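Local structure of berberine bridge enzyme-like protein (Arabidopsis thaliana, 5D79) at residues K368-Q373 / S465-Y470; I398-F403 / Y425-V430. The protein is a secreted, FAD-dependent oxidoreductase of the berberine bridge enzyme-like family that takes part in adaptation to salt stress. All blocks are in the same frame, centred on the assembly; numbering follows the deposited sequence.

Contact 1: residues K368-Q373 / S465-Y470. With FAD (flavin-adenine dinucleotide), chain E.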
ATOM      1  N   LYS A 368      10.764   1.039  -5.075  1.00 15.41           N
ATOM      2  CA  LYS A 368      10.945   2.471  -4.809  1.00 15.54           C
ATOM      3  C   LYS A 368       9.934   3.216  -5.667  1.00 15.12           C
ATOM      4  O   LYS A 368       9.424   2.656  -6.629  1.00 15.68           O
ATOM      5  CB  LYS A 368      12.374   2.921  -5.131  1.00 15.95           C
ATOM      6  CG  LYS A 368      13.470   2.058  -4.481  1.00 15.73           C
ATOM      7  CD  LYS A 368      14.878   2.490  -4.905  1.00 17.49           C
ATOM      8  CE  LYS A 368      15.345   3.750  -4.192  1.00 16.18           C
ATOM      9  NZ  LYS A 368      15.841   3.478  -2.826  1.00 18.48           N
ATOM     10  N   ASP A 369       9.613   4.460  -5.339  1.00 15.89           N
ATOM     11  CA  ASP A 369       8.710   5.179  -6.219  1.00 15.57           C
ATOM     12  C   ASP A 369       8.984   6.688  -6.254  1.00 14.26           C
ATOM     13  O   ASP A 369       9.825   7.199  -5.518  1.00 13.25           O
ATOM     14  CB  ASP A 369       7.252   4.860  -5.845  1.00  9.98           C
ATOM     15  CG  ASP A 369       6.682   5.758  -4.753  1.00 14.37           C
ATOM     16  OD1 ASP A 369       7.397   6.148  -3.812  1.00 16.20           O
ATOM     17  OD2 ASP A 369       5.473   6.062  -4.844  1.00 16.63           O
ATOM     18  N   ASP A 370       8.288   7.364  -7.167  1.00 14.52           N
ATOM     19  CA  ASP A 370       8.478   8.768  -7.470  1.00 13.38           C
ATOM     20  C   ASP A 370       7.160   9.407  -7.900  1.00  9.94           C
ATOM     21  O   ASP A 370       6.199   8.727  -8.282  1.00 10.54           O
ATOM     22  CB  ASP A 370       9.493   8.949  -8.602  1.00 10.52           C
ATOM     23  CG  ASP A 370      10.904   9.078  -8.120  1.00 13.10           C
ATOM     24  OD1 ASP A 370      11.145   9.836  -7.159  1.00 16.66           O
ATOM     25  OD2 ASP A 370      11.785   8.438  -8.729  1.00 15.51           O
ATOM     26  N   PHE A 371       7.144  10.729  -7.878  1.00 10.08           N
ATOM     27  CA  PHE A 371       6.050  11.479  -8.438  1.00 12.51           C
ATOM     28  C   PHE A 371       6.602  12.365  -9.545  1.00 15.52           C
ATOM     29  O   PHE A 371       7.623  13.027  -9.368  1.00 13.14           O
ATOM     30  CB  PHE A 371       5.336  12.283  -7.350  1.00 11.54           C
ATOM     31  CG  PHE A 371       4.585  11.421  -6.388  1.00 15.04           C
ATOM     32  CD1 PHE A 371       5.229  10.869  -5.285  1.00 17.51           C
ATOM     33  CD2 PHE A 371       3.250  11.101  -6.617  1.00 15.71           C
ATOM     34  CE1 PHE A 371       4.550  10.028  -4.413  1.00 16.88           C
ATOM     35  CE2 PHE A 371       2.559  10.265  -5.743  1.00 14.97           C
ATOM     36  CZ  PHE A 371       3.214   9.724  -4.643  1.00 13.65           C
ATOM     37  N   VAL A 372       5.941  12.330 -10.698  1.00 13.86           N
ATOM     38  CA  VAL A 372       6.323  13.139 -11.843  1.00 14.34           C
ATOM     39  C   VAL A 372       5.371  14.312 -11.943  1.00 10.88           C
ATOM     40  O   VAL A 372       4.158  14.136 -11.913  1.00 12.36           O
ATOM     41  CB  VAL A 372       6.313  12.318 -13.156  1.00 12.45           C
ATOM     42  CG1 VAL A 372       6.516  13.221 -14.382  1.00 11.27           C
ATOM     43  CG2 VAL A 372       7.370  11.213 -13.098  1.00 11.82           C
ATOM     44  N   GLN A 373       5.928  15.512 -12.042  1.00 15.67           N
ATOM     45  CA  GLN A 373       5.132  16.739 -12.027  1.00 14.04           C
ATOM     46  C   GLN A 373       5.071  17.403 -13.399  1.00 13.02           C
ATOM     47  O   GLN A 373       4.207  18.237 -13.662  1.00 18.68           O
ATOM     48  CB  GLN A 373       5.689  17.703 -10.973  1.00 12.24           C
ATOM     49  CG  GLN A 373       5.694  17.083  -9.578  1.00 14.13           C
ATOM     50  CD  GLN A 373       6.101  18.022  -8.478  1.00 14.86           C
ATOM     51  OE1 GLN A 373       7.066  18.766  -8.604  1.00 20.43           O
ATOM     52  NE2 GLN A 373       5.370  17.979  -7.373  1.00 16.00           N
ATOM     53  N   SER A 465      12.985  18.507  -3.804  1.00 19.87           N
ATOM     54  CA  SER A 465      12.894  19.441  -2.678  1.00 22.90           C
ATOM     55  C   SER A 465      11.473  19.675  -2.150  1.00 20.88           C
ATOM     56  O   SER A 465      10.934  20.779  -2.274  1.00 22.65           O
ATOM     57  CB  SER A 465      13.512  20.781  -3.070  1.00 27.18           C
ATOM     58  OG  SER A 465      14.847  20.609  -3.509  1.00 29.37           O
ATOM     59  N   PRO A 466      10.867  18.640  -1.550  1.00 21.49           N
ATOM     60  CA  PRO A 466      11.451  17.304  -1.381  1.00 18.87           C
ATOM     61  C   PRO A 466      11.123  16.378  -2.552  1.00 19.72           C
ATOM     62  O   PRO A 466      10.153  16.617  -3.280  1.00 17.47           O
ATOM     63  CB  PRO A 466      10.785  16.800  -0.109  1.00 16.88           C
ATOM     64  CG  PRO A 466       9.402  17.366  -0.232  1.00 18.50           C
ATOM     65  CD  PRO A 466       9.549  18.735  -0.894  1.00 19.68           C
ATOM     66  N   ARG A 467      11.930  15.335  -2.723  1.00 19.33           N
ATOM     67  CA  ARG A 467      11.603  14.260  -3.653  1.00 18.04           C
ATOM     68  C   ARG A 467      10.488  13.402  -3.050  1.00 16.31           C
ATOM     69  O   ARG A 467      10.709  12.674  -2.081  1.00 13.65           O
ATOM     70  CB  ARG A 467      12.843  13.412  -3.963  1.00 12.31           C
ATOM     71  CG  ARG A 467      12.629  12.325  -5.021  1.00 11.98           C
ATOM     72  CD  ARG A 467      13.957  11.704  -5.436  1.00 14.78           C
ATOM     73  NE  ARG A 467      13.805  10.782  -6.563  1.00 18.25           N
ATOM     74  CZ  ARG A 467      14.810  10.279  -7.281  1.00 16.29           C
ATOM     75  NH1 ARG A 467      16.065  10.597  -7.001  1.00 16.94           N
ATOM     76  NH2 ARG A 467      14.558   9.455  -8.287  1.00 14.59           N
ATOM     77  N   GLY A 468       9.284  13.500  -3.610  1.00 14.12           N
ATOM     78  CA  GLY A 468       8.141  12.798  -3.047  1.00 13.95           C
ATOM     79  C   GLY A 468       8.210  11.277  -3.073  1.00 13.27           C
ATOM     80  O   GLY A 468       8.714  10.679  -4.018  1.00 13.08           O
ATOM     81  N   ALA A 469       7.680  10.662  -2.017  1.00 17.55           N
ATOM     82  CA  ALA A 469       7.620   9.208  -1.875  1.00 16.90           C
ATOM     83  C   ALA A 469       6.279   8.755  -1.259  1.00 16.55           C
ATOM     84  O   ALA A 469       5.696   9.447  -0.414  1.00 16.23           O
ATOM     85  CB  ALA A 469       8.803   8.714  -1.019  1.00 13.54           C
ATOM     86  N   TYR A 470       5.800   7.587  -1.681  1.00 14.48           N
ATOM     87  CA  TYR A 470       4.564   7.000  -1.151  1.00 14.24           C
ATOM     88  C   TYR A 470       4.825   6.078   0.069  1.00 15.21           C
ATOM     89  O   TYR A 470       5.526   5.065  -0.045  1.00 15.96           O
ATOM     90  CB  TYR A 470       3.855   6.233  -2.277  1.00 14.65           C
ATOM     91  CG  TYR A 470       2.510   5.620  -1.930  1.00 18.99           C
ATOM     92  CD1 TYR A 470       1.645   6.214  -1.003  1.00 17.11           C
ATOM     93  CD2 TYR A 470       2.100   4.437  -2.543  1.00 21.48           C
ATOM     94  CE1 TYR A 470       0.414   5.631  -0.705  1.00 14.03           C
ATOM     95  CE2 TYR A 470       0.894   3.857  -2.241  1.00 20.84           C
ATOM     96  CZ  TYR A 470       0.055   4.460  -1.335  1.00 17.16           C
ATOM     97  OH  TYR A 470      -1.137   3.853  -1.061  1.00 18.76           O
TER
HETATM   98  PA  FAD E 603       1.495  -4.866   7.059  1.00 19.33           P
HETATM   99  O1A FAD E 603       2.935  -5.291   6.921  1.00 16.53           O
HETATM  100  O2A FAD E 603       0.683  -5.808   7.917  1.00 22.48           O
HETATM  101  O5B FAD E 603       1.431  -3.348   7.610  1.00 21.27           O
HETATM  102  C5B FAD E 603       2.253  -2.328   7.059  1.00 21.66           C
HETATM  103  C4B FAD E 603       2.473  -1.158   8.027  1.00 19.79           C
HETATM  104  O4B FAD E 603       1.229  -0.765   8.576  1.00 17.36           O
HETATM  105  C3B FAD E 603       3.379  -1.558   9.183  1.00 21.02           C
HETATM  106  O3B FAD E 603       4.209  -0.486   9.576  1.00 17.24           O
HETATM  107  C2B FAD E 603       2.391  -1.918  10.279  1.00 24.69           C
HETATM  108  O2B FAD E 603       2.927  -1.729  11.576  1.00 24.27           O
HETATM  109  C1B FAD E 603       1.197  -1.019   9.971  1.00 18.46           C
HETATM  110  N9A FAD E 603      -0.112  -1.581  10.367  1.00 16.91           N
HETATM  111  C8A FAD E 603      -0.771  -2.680   9.863  1.00 16.45           C
HETATM  112  N7A FAD E 603      -1.954  -2.808  10.517  1.00 16.40           N
HETATM  113  C5A FAD E 603      -2.063  -1.811  11.427  1.00 17.79           C
HETATM  114  C6A FAD E 603      -3.044  -1.462  12.356  1.00 18.31           C
HETATM  115  N6A FAD E 603      -4.250  -2.016  12.314  1.00 17.68           N
HETATM  116  N1A FAD E 603      -2.858  -0.357  13.164  1.00 19.49           N
HETATM  117  C2A FAD E 603      -1.714   0.401  13.047  1.00 15.59           C
HETATM  118  N3A FAD E 603      -0.745   0.047  12.129  1.00 17.51           N
HETATM  119  C4A FAD E 603      -0.913  -1.035  11.333  1.00 18.39           C
HETATM  120  N1  FAD E 603      -0.299  -0.136  -2.214  1.00 18.24           N
HETATM  121  C2  FAD E 603      -1.058   0.698  -3.017  1.00 23.95           C
HETATM  122  O2  FAD E 603      -1.670   1.654  -2.526  1.00 15.93           O
HETATM  123  N3  FAD E 603      -1.142   0.440  -4.380  1.00 28.03           N
HETATM  124  C4  FAD E 603      -0.478  -0.634  -4.951  1.00 25.29           C
HETATM  125  O4  FAD E 603      -0.669  -0.898  -6.139  1.00 24.15           O
HETATM  126  C4X FAD E 603       0.267  -1.485  -4.134  1.00 22.61           C
HETATM  127  N5  FAD E 603       0.835  -2.644  -4.640  1.00 19.88           N
HETATM  128  C5X FAD E 603       1.298  -3.616  -3.765  1.00 19.29           C
HETATM  129  C6  FAD E 603       1.644  -4.889  -4.215  1.00 19.06           C
HETATM  130  C7  FAD E 603       2.115  -5.855  -3.323  1.00 20.95           C
HETATM  131  C7M FAD E 603       2.495  -7.217  -3.821  1.00 20.66           C
HETATM  132  C8  FAD E 603       2.199  -5.564  -1.959  1.00 21.00           C
HETATM  133  C8M FAD E 603       2.726  -6.575  -0.982  1.00 16.28           C
HETATM  134  C9  FAD E 603       1.857  -4.294  -1.510  1.00 23.36           C
HETATM  135  C9A FAD E 603       1.456  -3.304  -2.413  1.00 22.54           C
HETATM  136  N10 FAD E 603       1.147  -2.025  -1.976  1.00 17.20           N
HETATM  137  C10 FAD E 603       0.323  -1.239  -2.757  1.00 16.46           C
HETATM  138  C1' FAD E 603       1.632  -1.538  -0.645  1.00 11.40           C
HETATM  139  C2' FAD E 603       0.668  -1.814   0.492  1.00 14.78           C
HETATM  140  O2' FAD E 603      -0.500  -1.045   0.305  1.00 20.14           O
HETATM  141  C3' FAD E 603       1.374  -1.450   1.793  1.00 15.36           C
HETATM  142  O3' FAD E 603       2.455  -2.338   1.975  1.00 19.46           O
HETATM  143  C4' FAD E 603       0.470  -1.590   2.993  1.00 12.97           C
HETATM  144  O4' FAD E 603       0.941  -0.781   4.038  1.00 14.89           O
HETATM  145  C5' FAD E 603       0.521  -3.017   3.493  1.00 13.28           C
HETATM  146  O5' FAD E 603      -0.559  -3.227   4.372  1.00 15.51           O
HETATM  147  P   FAD E 603      -0.651  -4.651   5.102  1.00 18.14           P
HETATM  148  O1P FAD E 603      -1.675  -4.597   6.204  1.00 15.08           O
HETATM  149  O2P FAD E 603      -0.972  -5.744   4.112  1.00 13.22           O
HETATM  150  O3P FAD E 603       0.886  -4.801   5.568  1.00 22.20           O
HETATM  151  O   HOH W   1       9.510  11.803  -6.496  1.00 13.83           O
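The flat groups meet at their edges: R467 guanidinium to D370, F371 ring to the 468-470 backbone, and Y470 ring to the flavin. The guanidinium takes the carboxylate of D370 side-on and in its own plane; the two planes are only 11° apart. R467 also makes a cation-pi contact with Y455, H419 stacks on the F371 ring, and F473 meets the Y470 ring edge-to-face. At the F371 edge, F371 CE1 lies 3.8 Å from A469 C. Y470 OH donates a hydrogen bond to O2 of FAD (2.7 Å) and also bonds G187 N and N472 ND2, so Y470 belongs to the FAD pocket.

The salt bridge has two nearly straight bonds. R467 NE reaches D370 OD1 at 2.9 Å, and R467 NH2 reaches D370 OD2 at 3.0 Å. Both oxygens use their syn lone pairs. The R467 chain is extended, with CG anti to the backbone N. An alanine here would remove both bonds to D370, and would probably leave that buried carboxylate short of compensating charge and loosen the loop. D370 OD2 also pairs with Y429 OH, and R467 NH2 with the carbonyl of Y455. A water ties D370 OD1 (2.6 Å) to the backbone O of G468 and the N of F371. Nearer the flavin, Y470 N points straight at the syn lone pair of D369 OD1 (3.0 Å, 177°). A CB at G468 would point to the strand and crowd F371 CD1.

The contact thus links a flavin-binding loop to an edge strand, 363-372, of an antiparallel sheet. Helix 441-458 packs on K368 and D370, helix 488-500 touches P466 and A469, and strand 425-434 lies beside 363-372.

Contact 2: residues I398-F403 / Y425-V430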
ATOM      1  N   ILE A 398       8.209  -1.292 -14.258  1.00 17.87           N
ATOM      2  CA  ILE A 398       8.074   0.146 -14.022  1.00 15.08           C
ATOM      3  C   ILE A 398       6.632   0.528 -14.339  1.00 14.50           C
ATOM      4  O   ILE A 398       6.170   0.385 -15.467  1.00 13.90           O
ATOM      5  CB  ILE A 398       9.087   0.949 -14.842  1.00 17.74           C
ATOM      6  CG1 ILE A 398      10.481   0.715 -14.261  1.00 22.58           C
ATOM      7  CG2 ILE A 398       8.766   2.434 -14.809  1.00 16.24           C
ATOM      8  CD1 ILE A 398      11.605   1.156 -15.159  1.00 25.48           C
ATOM      9  N   ILE A 399       5.910   0.955 -13.309  1.00 10.23           N
ATOM     10  CA  ILE A 399       4.466   1.113 -13.386  1.00 13.35           C
ATOM     11  C   ILE A 399       4.074   2.574 -13.255  1.00 13.87           C
ATOM     12  O   ILE A 399       4.379   3.208 -12.256  1.00 15.33           O
ATOM     13  CB  ILE A 399       3.746   0.287 -12.279  1.00 18.24           C
ATOM     14  CG1 ILE A 399       4.309  -1.136 -12.199  1.00 20.01           C
ATOM     15  CG2 ILE A 399       2.246   0.218 -12.542  1.00 19.55           C
ATOM     16  CD1 ILE A 399       4.114  -1.801 -10.846  1.00 20.45           C
ATOM     17  N   LEU A 400       3.389   3.101 -14.262  1.00 14.99           N
ATOM     18  CA  LEU A 400       2.987   4.500 -14.262  1.00 16.58           C
ATOM     19  C   LEU A 400       1.483   4.613 -13.991  1.00 17.23           C
ATOM     20  O   LEU A 400       0.657   4.172 -14.790  1.00 14.43           O
ATOM     21  CB  LEU A 400       3.362   5.184 -15.593  1.00 14.61           C
ATOM     22  CG  LEU A 400       4.830   5.546 -15.868  1.00 11.75           C
ATOM     23  CD1 LEU A 400       5.713   4.318 -15.978  1.00 13.38           C
ATOM     24  CD2 LEU A 400       4.937   6.357 -17.130  1.00 14.18           C
ATOM     25  N   THR A 401       1.156   5.214 -12.850  1.00 15.68           N
ATOM     26  CA  THR A 401      -0.213   5.331 -12.366  1.00 13.21           C
ATOM     27  C   THR A 401      -0.697   6.777 -12.421  1.00 13.39           C
ATOM     28  O   THR A 401      -0.168   7.634 -11.724  1.00 12.55           O
ATOM     29  CB  THR A 401      -0.313   4.797 -10.932  1.00  9.95           C
ATOM     30  OG1 THR A 401       0.022   3.409 -10.946  1.00 14.14           O
ATOM     31  CG2 THR A 401      -1.711   4.947 -10.379  1.00  9.40           C
ATOM     32  N   PRO A 402      -1.730   7.048 -13.239  1.00 12.29           N
ATOM     33  CA  PRO A 402      -2.155   8.435 -13.454  1.00 11.07           C
ATOM     34  C   PRO A 402      -2.874   9.042 -12.247  1.00 10.63           C
ATOM     35  O   PRO A 402      -3.751   8.415 -11.658  1.00 13.53           O
ATOM     36  CB  PRO A 402      -3.099   8.314 -14.649  1.00 15.31           C
ATOM     37  CG  PRO A 402      -3.737   6.956 -14.452  1.00 12.53           C
ATOM     38  CD  PRO A 402      -2.654   6.083 -13.861  1.00 10.91           C
ATOM     39  N   PHE A 403      -2.486  10.255 -11.870  1.00 13.83           N
ATOM     40  CA  PHE A 403      -3.240  11.011 -10.874  1.00 13.79           C
ATOM     41  C   PHE A 403      -4.215  11.967 -11.597  1.00 15.36           C
ATOM     42  O   PHE A 403      -4.831  11.587 -12.593  1.00 14.31           O
ATOM     43  CB  PHE A 403      -2.299  11.758  -9.923  1.00 13.44           C
ATOM     44  CG  PHE A 403      -1.676  10.875  -8.872  1.00 13.76           C
ATOM     45  CD1 PHE A 403      -1.513   9.511  -9.097  1.00 18.16           C
ATOM     46  CD2 PHE A 403      -1.280  11.398  -7.650  1.00 14.91           C
ATOM     47  CE1 PHE A 403      -0.954   8.667  -8.116  1.00 18.25           C
ATOM     48  CE2 PHE A 403      -0.712  10.580  -6.663  1.00 16.95           C
ATOM     49  CZ  PHE A 403      -0.550   9.206  -6.899  1.00 20.06           C
ATOM     50  N   TYR A 425       1.467  11.926 -12.443  1.00 16.06           N
ATOM     51  CA  TYR A 425       1.335  10.506 -12.154  1.00 15.33           C
ATOM     52  C   TYR A 425       2.384  10.045 -11.154  1.00 14.15           C
ATOM     53  O   TYR A 425       3.329  10.764 -10.836  1.00 15.65           O
ATOM     54  CB  TYR A 425       1.426   9.679 -13.444  1.00 13.70           C
ATOM     55  CG  TYR A 425       2.729   9.790 -14.203  1.00 14.78           C
ATOM     56  CD1 TYR A 425       2.907  10.775 -15.174  1.00 13.22           C
ATOM     57  CD2 TYR A 425       3.765   8.899 -13.974  1.00 14.16           C
ATOM     58  CE1 TYR A 425       4.082  10.883 -15.889  1.00 13.66           C
ATOM     59  CE2 TYR A 425       4.959   8.998 -14.687  1.00 16.69           C
ATOM     60  CZ  TYR A 425       5.109   9.992 -15.641  1.00 15.22           C
ATOM     61  OH  TYR A 425       6.283  10.099 -16.352  1.00 14.17           O
ATOM     62  N   GLU A 426       2.195   8.839 -10.649  1.00 13.59           N
ATOM     63  CA  GLU A 426       3.139   8.236  -9.730  1.00 14.64           C
ATOM     64  C   GLU A 426       3.822   7.098 -10.485  1.00 14.36           C
ATOM     65  O   GLU A 426       3.217   6.464 -11.352  1.00 12.83           O
ATOM     66  CB  GLU A 426       2.421   7.752  -8.461  1.00 12.77           C
ATOM     67  CG  GLU A 426       3.328   7.183  -7.363  1.00 14.86           C
ATOM     68  CD  GLU A 426       3.487   5.673  -7.456  1.00 18.33           C
ATOM     69  OE1 GLU A 426       2.760   5.043  -8.259  1.00 17.45           O
ATOM     70  OE2 GLU A 426       4.331   5.119  -6.725  1.00 14.63           O
ATOM     71  N   ILE A 427       5.089   6.862 -10.186  1.00 10.07           N
ATOM     72  CA  ILE A 427       5.815   5.817 -10.876  1.00 15.22           C
ATOM     73  C   ILE A 427       6.548   4.927  -9.866  1.00 17.51           C
ATOM     74  O   ILE A 427       7.234   5.420  -8.968  1.00 18.07           O
ATOM     75  CB  ILE A 427       6.799   6.418 -11.922  1.00 12.08           C
ATOM     76  CG1 ILE A 427       7.629   5.329 -12.599  1.00 12.19           C
ATOM     77  CG2 ILE A 427       7.699   7.463 -11.298  1.00 14.13           C
ATOM     78  CD1 ILE A 427       8.362   5.849 -13.805  1.00 14.75           C
ATOM     79  N   GLN A 428       6.364   3.617 -10.000  1.00 12.03           N
ATOM     80  CA  GLN A 428       7.027   2.658  -9.132  1.00 12.54           C
ATOM     81  C   GLN A 428       7.995   1.810  -9.931  1.00 12.24           C
ATOM     82  O   GLN A 428       7.659   1.300 -10.982  1.00 17.38           O
ATOM     83  CB  GLN A 428       6.006   1.755  -8.424  1.00 16.17           C
ATOM     84  CG  GLN A 428       6.633   0.719  -7.493  1.00 16.06           C
ATOM     85  CD  GLN A 428       5.659  -0.350  -7.030  1.00 19.98           C
ATOM     86  OE1 GLN A 428       4.521  -0.436  -7.512  1.00 22.17           O
ATOM     87  NE2 GLN A 428       6.105  -1.182  -6.087  1.00 17.86           N
ATOM     88  N   TYR A 429       9.209   1.679  -9.425  1.00 15.01           N
ATOM     89  CA  TYR A 429      10.197   0.761  -9.983  1.00 14.78           C
ATOM     90  C   TYR A 429      10.344  -0.402  -9.011  1.00 11.46           C
ATOM     91  O   TYR A 429      10.792  -0.221  -7.877  1.00 17.85           O
ATOM     92  CB  TYR A 429      11.549   1.453 -10.189  1.00 13.97           C
ATOM     93  CG  TYR A 429      11.483   2.962 -10.385  1.00 16.95           C
ATOM     94  CD1 TYR A 429      11.440   3.832  -9.287  1.00 20.00           C
ATOM     95  CD2 TYR A 429      11.500   3.523 -11.661  1.00 14.23           C
ATOM     96  CE1 TYR A 429      11.399   5.204  -9.460  1.00 17.43           C
ATOM     97  CE2 TYR A 429      11.449   4.891 -11.842  1.00 13.49           C
ATOM     98  CZ  TYR A 429      11.401   5.731 -10.741  1.00 16.81           C
ATOM     99  OH  TYR A 429      11.366   7.102 -10.918  1.00 14.99           O
ATOM    100  N   VAL A 430       9.961  -1.597  -9.436  1.00 13.20           N
ATOM    101  CA  VAL A 430       9.979  -2.744  -8.528  1.00 17.01           C
ATOM    102  C   VAL A 430      10.563  -3.982  -9.226  1.00 18.67           C
ATOM    103  O   VAL A 430      10.222  -4.297 -10.363  1.00 15.07           O
ATOM    104  CB  VAL A 430       8.555  -3.035  -7.970  1.00 18.28           C
ATOM    105  CG1 VAL A 430       7.535  -3.139  -9.100  1.00 19.49           C
ATOM    106  CG2 VAL A 430       8.542  -4.276  -7.089  1.00 12.10           C
TER
HETATM  107  O   HOH W   2       2.574   3.292 -10.501  1.00 12.42           O
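Backbone hydrogen bonds join the two antiparallel strands. I399 and Q428 form one hydrogen-bonded pair (N to O 2.9 Å from I399 to Q428), and T401 and E426 form the next (N to O 2.8 Å from T401 to E426). Each pair bonds in both directions. CA-H...O contacts lie between them, as from I427 CA to I399 O.

Apolar contacts fill the face of I398, L400, I427 and Y425. I427 CD1 fits between I398 CG2 (3.6 Å) and L400 CD1 (3.8 Å). L400 CD2 lies alongside the Y425 ring, 3.6 Å from CE2. Y425 CG holds the crowded position between backbone N and C (chi1 61°). Y425 OH bonds Q274. I398 CG1 meets the edge of the Y429 ring. Past the end of strand 396-402, F403 CE1 comes 3.5 Å from E426 CB.

Polar groups gather on the other face. One water lies 2.5 Å from I399 O and bonds T401 OG1 and E426 OE1, whose chain bends at chi2 (-93°). T401 OG1 also bonds R287. Q428 extends beside I399, and its NE2 bonds Y113 OH.

The pairing is that of neighbouring inner strands in a seven-stranded antiparallel sheet. As in berberine bridge enzyme, such a sheet belongs to the substrate-binding domain, and here its polar face turns toward the flavin, with the Q428 side chain about 5 Å from FAD.

Overall arrangement
Both contacts are buried and lie on the same sheet, with centres about 10 Å apart. Contact 2 pairs two inner strands; contact 1 joins an edge strand, next to 425-434, to a loop at the FAD. Contact 2 rests mainly on regular backbone bonds and apolar packing, contact 1 mainly on carboxylates that bind an arginine and a backbone N-H; each also holds a water. Strand 425-434 brings them together. Y429 OH lies 2.6 Å from D370 OD2, probably as a hydrogen bond. D369 OD2 and E426 OE2 are only 2.4 Å apart, so one of these carboxylates is probably protonated. Contact 1 bonds FAD directly, while contact 2 only approaches it.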